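Local coordinates for protein Pcdhgb2 (Mus musculus, PDB 5SZR), which probably acts as a calcium-dependent cell-adhesion protein that may help establish and maintain specific neuronal connections in the brain, here represented by extracellular cadherin domains 3-6, at residues S368-L379 with L382-R393. Residues are numbered along the deposited sequence; the frame is centred on the assembly and turned at random.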
loop_
_atom_site.group_PDB
_atom_site.type_symbol
_atom_site.label_atom_id
_atom_site.label_comp_id
_atom_site.label_asym_id
_atom_site.label_seq_id
_atom_site.Cartn_x
_atom_site.Cartn_y
_atom_site.Cartn_z
ATOM N N SER A 368 -8.210 5.691 57.546
ATOM C CA SER A 368 -8.790 4.815 58.547
ATOM C C SER A 368 -7.984 4.967 59.826
ATOM O O SER A 368 -6.760 5.133 59.776
ATOM C CB SER A 368 -8.795 3.356 58.095
ATOM O OG SER A 368 -7.505 2.788 58.234
ATOM N N TYR A 369 -8.672 4.898 60.963
ATOM C CA TYR A 369 -8.115 5.239 62.264
ATOM C C TYR A 369 -8.044 3.993 63.135
ATOM O O TYR A 369 -9.025 3.253 63.244
ATOM C CB TYR A 369 -8.968 6.318 62.932
ATOM C CG TYR A 369 -9.006 7.612 62.146
ATOM C CD1 TYR A 369 -8.170 8.670 62.479
ATOM C CD2 TYR A 369 -9.870 7.772 61.066
ATOM C CE1 TYR A 369 -8.193 9.852 61.766
ATOM C CE2 TYR A 369 -9.900 8.955 60.337
ATOM C CZ TYR A 369 -9.057 9.988 60.690
ATOM O OH TYR A 369 -9.081 11.167 59.978
ATOM N N HIS A 370 -6.888 3.763 63.755
ATOM C CA HIS A 370 -6.641 2.539 64.502
ATOM C C HIS A 370 -6.000 2.850 65.846
ATOM O O HIS A 370 -5.186 3.772 65.958
ATOM C CB HIS A 370 -5.736 1.589 63.717
ATOM C CG HIS A 370 -6.222 1.302 62.331
ATOM N ND1 HIS A 370 -6.972 0.189 62.021
ATOM C CD2 HIS A 370 -6.063 1.985 61.173
ATOM C CE1 HIS A 370 -7.253 0.197 60.730
ATOM N NE2 HIS A 370 -6.715 1.277 60.193
ATOM N N VAL A 371 -6.375 2.073 66.861
ATOM C CA VAL A 371 -5.732 2.121 68.170
ATOM C C VAL A 371 -4.541 1.175 68.145
ATOM O O VAL A 371 -4.706 -0.033 67.949
ATOM C CB VAL A 371 -6.709 1.738 69.293
ATOM C CG1 VAL A 371 -5.957 1.575 70.623
ATOM C CG2 VAL A 371 -7.804 2.783 69.431
ATOM N N LEU A 372 -3.340 1.714 68.345
ATOM C CA LEU A 372 -2.171 0.849 68.440
ATOM C C LEU A 372 -1.930 0.383 69.871
ATOM O O LEU A 372 -1.613 -0.791 70.098
ATOM C CB LEU A 372 -0.931 1.570 67.904
ATOM C CG LEU A 372 -1.037 2.178 66.500
ATOM C CD1 LEU A 372 0.272 2.862 66.122
ATOM C CD2 LEU A 372 -1.426 1.128 65.448
ATOM N N GLN A 373 -2.082 1.283 70.844
ATOM C CA GLN A 373 -1.891 0.961 72.249
ATOM C C GLN A 373 -3.002 1.610 73.055
ATOM O O GLN A 373 -3.441 2.720 72.738
ATOM C CB GLN A 373 -0.527 1.441 72.756
ATOM C CG GLN A 373 0.657 0.778 72.084
ATOM C CD GLN A 373 1.971 1.461 72.409
ATOM O OE1 GLN A 373 2.000 2.522 73.036
ATOM N NE2 GLN A 373 3.071 0.854 71.979
ATOM N N ALA A 374 -3.456 0.911 74.092
ATOM C CA ALA A 374 -4.491 1.419 74.980
ATOM C C ALA A 374 -4.185 0.973 76.399
ATOM O O ALA A 374 -3.885 -0.204 76.624
ATOM C CB ALA A 374 -5.880 0.927 74.561
ATOM N N SER A 375 -4.252 1.909 77.352
ATOM C CA SER A 375 -4.041 1.538 78.748
ATOM C C SER A 375 -5.170 0.669 79.281
ATOM O O SER A 375 -4.972 -0.054 80.262
ATOM C CB SER A 375 -3.870 2.787 79.620
ATOM O OG SER A 375 -4.897 3.733 79.381
ATOM N N ASP A 376 -6.344 0.717 78.655
ATOM C CA ASP A 376 -7.450 -0.173 79.001
ATOM C C ASP A 376 -8.249 -0.411 77.732
ATOM O O ASP A 376 -9.121 0.396 77.373
ATOM C CB ASP A 376 -8.327 0.406 80.107
ATOM C CG ASP A 376 -9.340 -0.593 80.630
ATOM O OD1 ASP A 376 -9.145 -1.808 80.418
ATOM O OD2 ASP A 376 -10.328 -0.165 81.262
ATOM N N PRO A 377 -7.977 -1.501 77.015
ATOM C CA PRO A 377 -8.704 -1.760 75.766
ATOM C C PRO A 377 -10.189 -1.954 76.031
ATOM O O PRO A 377 -10.587 -2.690 76.936
ATOM C CB PRO A 377 -8.050 -3.040 75.233
ATOM C CG PRO A 377 -6.739 -3.143 75.958
ATOM C CD PRO A 377 -6.983 -2.546 77.302
ATOM N N GLY A 378 -11.011 -1.280 75.230
ATOM C CA GLY A 378 -12.446 -1.371 75.336
ATOM C C GLY A 378 -13.089 -0.267 76.148
ATOM O O GLY A 378 -14.309 -0.087 76.062
ATOM N N LEU A 379 -12.308 0.464 76.943
ATOM C CA LEU A 379 -12.854 1.637 77.615
ATOM C C LEU A 379 -13.224 2.715 76.607
ATOM O O LEU A 379 -14.299 3.322 76.698
ATOM C CB LEU A 379 -11.846 2.179 78.629
ATOM C CG LEU A 379 -12.338 3.391 79.413
ATOM C CD1 LEU A 379 -13.572 3.009 80.214
ATOM C CD2 LEU A 379 -11.243 3.925 80.321
ATOM N N LEU A 382 -12.690 3.914 68.876
ATOM C CA LEU A 382 -12.112 4.806 67.875
ATOM C C LEU A 382 -12.775 4.520 66.534
ATOM O O LEU A 382 -12.619 3.427 65.981
ATOM C CB LEU A 382 -10.596 4.627 67.792
ATOM C CG LEU A 382 -9.884 5.468 66.730
ATOM C CD1 LEU A 382 -10.110 6.953 66.983
ATOM C CD2 LEU A 382 -8.400 5.144 66.697
ATOM N N GLY A 383 -13.521 5.496 66.019
ATOM C CA GLY A 383 -14.221 5.339 64.757
ATOM C C GLY A 383 -13.290 5.029 63.604
ATOM O O GLY A 383 -12.406 5.829 63.280
ATOM N N LEU A 384 -13.481 3.855 62.989
ATOM C CA LEU A 384 -12.582 3.406 61.931
ATOM C C LEU A 384 -12.437 4.452 60.833
ATOM O O LEU A 384 -11.326 4.718 60.362
ATOM C CB LEU A 384 -13.084 2.087 61.340
ATOM C CG LEU A 384 -12.264 1.527 60.176
ATOM C CD1 LEU A 384 -10.815 1.337 60.590
ATOM C CD2 LEU A 384 -12.855 0.219 59.691
ATOM N N ARG A 385 -13.547 5.061 60.416
ATOM C CA ARG A 385 -13.512 6.085 59.382
ATOM C C ARG A 385 -13.710 7.495 59.911
ATOM O O ARG A 385 -13.389 8.451 59.201
ATOM C CB ARG A 385 -14.582 5.806 58.315
ATOM C CG ARG A 385 -14.420 4.480 57.603
ATOM C CD ARG A 385 -13.112 4.425 56.833
ATOM N NE ARG A 385 -13.019 3.231 55.997
ATOM C CZ ARG A 385 -11.965 2.931 55.244
ATOM N NH1 ARG A 385 -10.914 3.740 55.222
ATOM N NH2 ARG A 385 -11.963 1.827 54.507
ATOM N N THR A 386 -14.224 7.655 61.127
ATOM C CA THR A 386 -14.507 8.990 61.640
ATOM C C THR A 386 -13.375 9.560 62.489
ATOM O O THR A 386 -13.215 10.785 62.553
ATOM C CB THR A 386 -15.803 8.974 62.458
ATOM O OG1 THR A 386 -15.628 8.147 63.614
ATOM C CG2 THR A 386 -16.947 8.421 61.620
ATOM N N GLY A 387 -12.569 8.714 63.121
ATOM C CA GLY A 387 -11.577 9.240 64.035
ATOM C C GLY A 387 -12.168 9.851 65.285
ATOM O O GLY A 387 -11.502 10.644 65.958
ATOM N N GLU A 388 -13.418 9.517 65.599
ATOM C CA GLU A 388 -14.053 9.976 66.824
ATOM C C GLU A 388 -13.647 9.070 67.977
ATOM O O GLU A 388 -13.749 7.842 67.878
ATOM C CB GLU A 388 -15.574 9.984 66.664
ATOM C CG GLU A 388 -16.071 10.872 65.535
ATOM C CD GLU A 388 -17.546 10.676 65.243
ATOM O OE1 GLU A 388 -18.136 9.719 65.788
ATOM O OE2 GLU A 388 -18.114 11.476 64.469
ATOM N N VAL A 389 -13.173 9.677 69.060
ATOM C CA VAL A 389 -12.768 8.960 70.261
ATOM C C VAL A 389 -13.913 9.063 71.258
ATOM O O VAL A 389 -14.190 10.145 71.789
ATOM C CB VAL A 389 -11.468 9.528 70.843
ATOM C CG1 VAL A 389 -11.128 8.847 72.169
ATOM C CG2 VAL A 389 -10.332 9.389 69.840
ATOM N N ARG A 390 -14.586 7.945 71.513
ATOM C CA ARG A 390 -15.726 7.915 72.414
ATOM C C ARG A 390 -15.481 6.927 73.546
ATOM O O ARG A 390 -14.685 5.991 73.422
ATOM C CB ARG A 390 -17.013 7.546 71.662
ATOM C CG ARG A 390 -17.406 8.579 70.615
ATOM C CD ARG A 390 -18.518 8.108 69.687
ATOM N NE ARG A 390 -18.825 9.132 68.692
ATOM C CZ ARG A 390 -19.771 10.057 68.833
ATOM N NH1 ARG A 390 -20.519 10.082 69.927
ATOM N NH2 ARG A 390 -19.970 10.956 67.879
ATOM N N THR A 391 -16.162 7.153 74.667
ATOM C CA THR A 391 -16.227 6.126 75.694
ATOM C C THR A 391 -17.116 4.993 75.203
ATOM O O THR A 391 -18.148 5.226 74.569
ATOM C CB THR A 391 -16.773 6.689 77.010
ATOM O OG1 THR A 391 -18.125 7.122 76.826
ATOM C CG2 THR A 391 -15.929 7.868 77.492
ATOM N N ALA A 392 -16.702 3.757 75.478
ATOM C CA ALA A 392 -17.453 2.593 75.039
ATOM C C ALA A 392 -18.205 1.904 76.166
ATOM O O ALA A 392 -19.090 1.086 75.886
ATOM C CB ALA A 392 -16.525 1.580 74.355
ATOM N N ARG A 393 -17.881 2.207 77.419
ATOM C CA ARG A 393 -18.551 1.596 78.555
ATOM C C ARG A 393 -18.515 2.573 79.722
ATOM O O ARG A 393 -17.671 3.473 79.779
ATOM C CB ARG A 393 -17.893 0.266 78.946
ATOM C CG ARG A 393 -16.520 0.420 79.585
ATOM C CD ARG A 393 -16.050 -0.880 80.213
ATOM N NE ARG A 393 -14.964 -0.665 81.168
ATOM C CZ ARG A 393 -13.675 -0.828 80.886
ATOM N NH1 ARG A 393 -12.760 -0.610 81.822
ATOM N NH2 ARG A 393 -13.304 -1.215 79.671
HETATM O O HOH W 1 -10.630 1.727 65.065
HETATM O O HOH W 2 -11.521 12.990 60.990
#
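Tyr369 and Ala392 tie the two segments together through their backbones, Tyr369 N giving its hydrogen to Leu384 O (2.7 Å) at one end and Ala392 N to Leu379 O (2.7 Å, nearly straight at 172°) at the other. The 383-387 turn, closed by Gly387 N to Gly383 O, carries Leu384, and the Tyr369 ring lies against it. With chi1 at -62°, the ring stands beside its own backbone N and presents one face to Gly387, whose CA sits 3.7 Å from the ring centroid in a CH-pi contact; a CB on Gly387 would strike the ring, and its positive phi also suits glycine. The phenol OH shares a water with Thr386 O. A second water bridges Tyr369 O and Leu382 O, joining strand edges that do not pair directly, while the branched apolar Leu382 crosses Val371 at a slant, its CD2 3.7 Å from Val371 CG2 and also against the His370 backbone. Farther on, the long arm of Arg393 brings NH1 to the syn side of Asp376 OD2 (2.5 Å) in a salt bridge, the carboxylate and guanidinium planes 74° apart. Leu379 CD1 lies over the centre of one guanidinium face, 3.9 Å above it. Were Arg393 replaced by an alanine, the neighbouring carboxylates of Asp376 and Asp399 would probably lose the cation they share, and Leu379 its cover on this side. All this belongs to the last cadherin domain of the construct, a Greek-key beta sandwich, where the contact passes from one sheet to the other: strand 368-374 is an edge strand beside strand 402-410, with a classic beta bulge at Leu372 and Gln373 opposite Leu406, whereas strand 388-391 lies between strands 350-357 and 380-382. Tyr369 reaches Val354 and Val409, and Leu379 packs on Phe427 of strand 418-428.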